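Local coordinates for hydroxylase (Rhodococcus sp., PDB 2OR0), which is a putative flavin-dependent hydroxylase of the acyl-CoA dehydrogenase family, probably inserting one atom of molecular oxygen into its substrate, at residues A[304-308]-A[344-348]. Residues are numbered along the deposited sequence; the frame is centred on the assembly and turned at random.
Sequences EINAS and AAWRA
S308 makes the polar link between two antiparallel helices: its OG donates to the backbone O of A344, 2.8 Å away, in the carbonyl plane and on a lone pair. The same A344 O also accepts the helical bond from A348 N, so two donors grip one carbonyl. S308 OG in turn accepts a bent bond from R347 NH1 at 3.3 Å, its N-H...acceptor angle 138° and OG tilted from the guanidinium plane. From a CB directed at helix 292-324, the R347 side chain runs over the backbone between E304 and S308, extended as far as CD and then bent at chi3 (-53°), which turns the guanidinium back to S308, whose CA meets it at the edge. R347 CD rests 3.5 Å from the backbone O of E304 and 4.0 Å from A307 CB. The E304 side chain crosses that of R347 at about a right angle. E304 OE1 lies 3.5 Å from R347 CG and 4.6 Å from R347 NE; the opposite charges probably attract, though too far apart for a salt bridge. A water donates to R347 O and, weakly, to E304 OE1. With an alanine here in place of R347, S308 OG would probably lose the NH1 donor and E304 its neighbouring positive charge, and a gap would be likely to open beside A307. On the buried flank A344 CB meets S308 CB at 3.9 Å, small residues consistent with the 8.3 Å closest approach of the axes of segments 304-308 and 344-348, while I263 and T266 of helix 250-277 pack on S308 and A348. Such antiparallel packing of long helices is characteristic of the C-terminal helical bundle of the acyl-CoA dehydrogenase fold.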
ATOM      1  N   GLU A 304      18.471  -7.403  -8.084  1.00 22.52           N
ATOM      2  CA  GLU A 304      17.108  -7.926  -7.912  1.00 22.99           C
ATOM      3  C   GLU A 304      16.134  -6.875  -7.420  1.00 21.92           C
ATOM      4  O   GLU A 304      15.035  -6.781  -7.934  1.00 22.94           O
ATOM      5  CB  GLU A 304      17.090  -9.123  -6.945  1.00 23.19           C
ATOM      6  CG  GLU A 304      17.938 -10.261  -7.395  1.00 26.22           C
ATOM      7  CD  GLU A 304      17.473 -10.838  -8.721  1.00 35.96           C
ATOM      8  OE1 GLU A 304      16.469 -11.577  -8.706  1.00 41.87           O
ATOM      9  OE2 GLU A 304      18.125 -10.591  -9.769  1.00 38.68           O
ATOM     10  N   ILE A 305      16.525  -6.117  -6.405  1.00 21.54           N
ATOM     11  CA  ILE A 305      15.690  -5.056  -5.864  1.00 20.79           C
ATOM     12  C   ILE A 305      15.423  -3.992  -6.942  1.00 21.16           C
ATOM     13  O   ILE A 305      14.293  -3.493  -7.082  1.00 20.37           O
ATOM     14  CB  ILE A 305      16.363  -4.424  -4.604  1.00 22.31           C
ATOM     15  CG1 ILE A 305      16.397  -5.448  -3.421  1.00 19.70           C
ATOM     16  CG2 ILE A 305      15.681  -3.103  -4.214  1.00 20.71           C
ATOM     17  CD1 ILE A 305      17.271  -5.000  -2.230  1.00 19.21           C
ATOM     18  N   ASN A 306      16.454  -3.629  -7.716  1.00 20.74           N
ATOM     19  CA  ASN A 306      16.227  -2.672  -8.827  1.00 20.97           C
ATOM     20  C   ASN A 306      15.265  -3.254  -9.848  1.00 20.89           C
ATOM     21  O   ASN A 306      14.380  -2.546 -10.300  1.00 21.83           O
ATOM     22  CB  ASN A 306      17.519  -2.251  -9.543  1.00 20.46           C
ATOM     23  CG  ASN A 306      17.226  -1.444 -10.806  1.00 21.67           C
ATOM     24  OD1 ASN A 306      17.145  -1.993 -11.909  1.00 24.74           O
ATOM     25  ND2 ASN A 306      16.981  -0.175 -10.632  1.00 21.54           N
ATOM     26  N   ALA A 307      15.429  -4.536 -10.207  1.00 21.13           N
ATOM     27  CA  ALA A 307      14.514  -5.173 -11.151  1.00 21.38           C
ATOM     28  C   ALA A 307      13.046  -5.068 -10.703  1.00 22.08           C
ATOM     29  O   ALA A 307      12.144  -4.934 -11.551  1.00 21.51           O
ATOM     30  CB  ALA A 307      14.882  -6.605 -11.441  1.00 21.47           C
ATOM     31  N   SER A 308      12.822  -5.092  -9.388  1.00 21.81           N
ATOM     32  CA  SER A 308      11.450  -4.988  -8.847  1.00 21.80           C
ATOM     33  C   SER A 308      10.901  -3.584  -8.990  1.00 22.07           C
ATOM     34  O   SER A 308       9.746  -3.406  -9.433  1.00 22.32           O
ATOM     35  CB  SER A 308      11.399  -5.411  -7.378  1.00 20.62           C
ATOM     36  OG  SER A 308      11.715  -6.798  -7.246  1.00 21.47           O
ATOM     37  N   ALA A 344       7.371  -8.715  -8.149  1.00 21.02           N
ATOM     38  CA  ALA A 344       8.233  -7.633  -7.692  1.00 21.81           C
ATOM     39  C   ALA A 344       8.399  -7.632  -6.153  1.00 21.86           C
ATOM     40  O   ALA A 344       9.509  -7.430  -5.658  1.00 22.01           O
ATOM     41  CB  ALA A 344       7.719  -6.277  -8.160  1.00 21.38           C
ATOM     42  N   ALA A 345       7.300  -7.819  -5.410  1.00 20.99           N
ATOM     43  CA  ALA A 345       7.393  -7.915  -3.939  1.00 20.58           C
ATOM     44  C   ALA A 345       8.287  -9.096  -3.514  1.00 19.43           C
ATOM     45  O   ALA A 345       9.187  -8.933  -2.690  1.00 19.75           O
ATOM     46  CB  ALA A 345       6.000  -8.034  -3.297  1.00 20.11           C
ATOM     47  N   TRP A 346       8.052 -10.263  -4.099  1.00 18.73           N
ATOM     48  CA  TRP A 346       8.761 -11.459  -3.707  1.00 20.53           C
ATOM     49  C   TRP A 346      10.284 -11.373  -4.001  1.00 21.59           C
ATOM     50  O   TRP A 346      11.109 -11.763  -3.165  1.00 21.32           O
ATOM     51  CB  TRP A 346       8.164 -12.691  -4.390  1.00 20.02           C
ATOM     52  CG  TRP A 346       6.869 -13.177  -3.710  1.00 22.87           C
ATOM     53  CD1 TRP A 346       5.603 -12.589  -3.779  1.00 22.75           C
ATOM     54  CD2 TRP A 346       6.725 -14.331  -2.860  1.00 21.13           C
ATOM     55  NE1 TRP A 346       4.691 -13.351  -3.048  1.00 21.63           N
ATOM     56  CE2 TRP A 346       5.358 -14.400  -2.463  1.00 23.21           C
ATOM     57  CE3 TRP A 346       7.615 -15.325  -2.415  1.00 21.96           C
ATOM     58  CZ2 TRP A 346       4.869 -15.420  -1.645  1.00 21.99           C
ATOM     59  CZ3 TRP A 346       7.122 -16.350  -1.581  1.00 22.06           C
ATOM     60  CH2 TRP A 346       5.762 -16.380  -1.212  1.00 22.06           C
ATOM     61  N   ARG A 347      10.617 -10.868  -5.192  1.00 21.34           N
ATOM     62  CA  ARG A 347      11.999 -10.701  -5.641  1.00 21.43           C
ATOM     63  C   ARG A 347      12.781  -9.824  -4.660  1.00 20.54           C
ATOM     64  O   ARG A 347      13.892 -10.156  -4.278  1.00 20.61           O
ATOM     65  CB  ARG A 347      12.034 -10.104  -7.077  1.00 20.46           C
ATOM     66  CG  ARG A 347      13.430 -10.143  -7.761  1.00 24.18           C
ATOM     67  CD  ARG A 347      13.375  -9.539  -9.187  1.00 20.45           C
ATOM     68  NE  ARG A 347      12.325 -10.168 -10.003  1.00 22.18           N
ATOM     69  CZ  ARG A 347      11.175  -9.590 -10.361  1.00 20.51           C
ATOM     70  NH1 ARG A 347      10.896  -8.338 -10.015  1.00 21.82           N
ATOM     71  NH2 ARG A 347      10.306 -10.266 -11.075  1.00 20.21           N
ATOM     72  N   ALA A 348      12.175  -8.720  -4.261  1.00 19.61           N
ATOM     73  CA  ALA A 348      12.802  -7.719  -3.410  1.00 19.37           C
ATOM     74  C   ALA A 348      12.984  -8.275  -2.006  1.00 19.90           C
ATOM     75  O   ALA A 348      14.058  -8.148  -1.411  1.00 19.82           O
ATOM     76  CB  ALA A 348      11.948  -6.478  -3.389  1.00 19.05           C
TER
HETATM   77  O   HOH W   1      15.570 -12.030  -5.421  1.00 20.12           O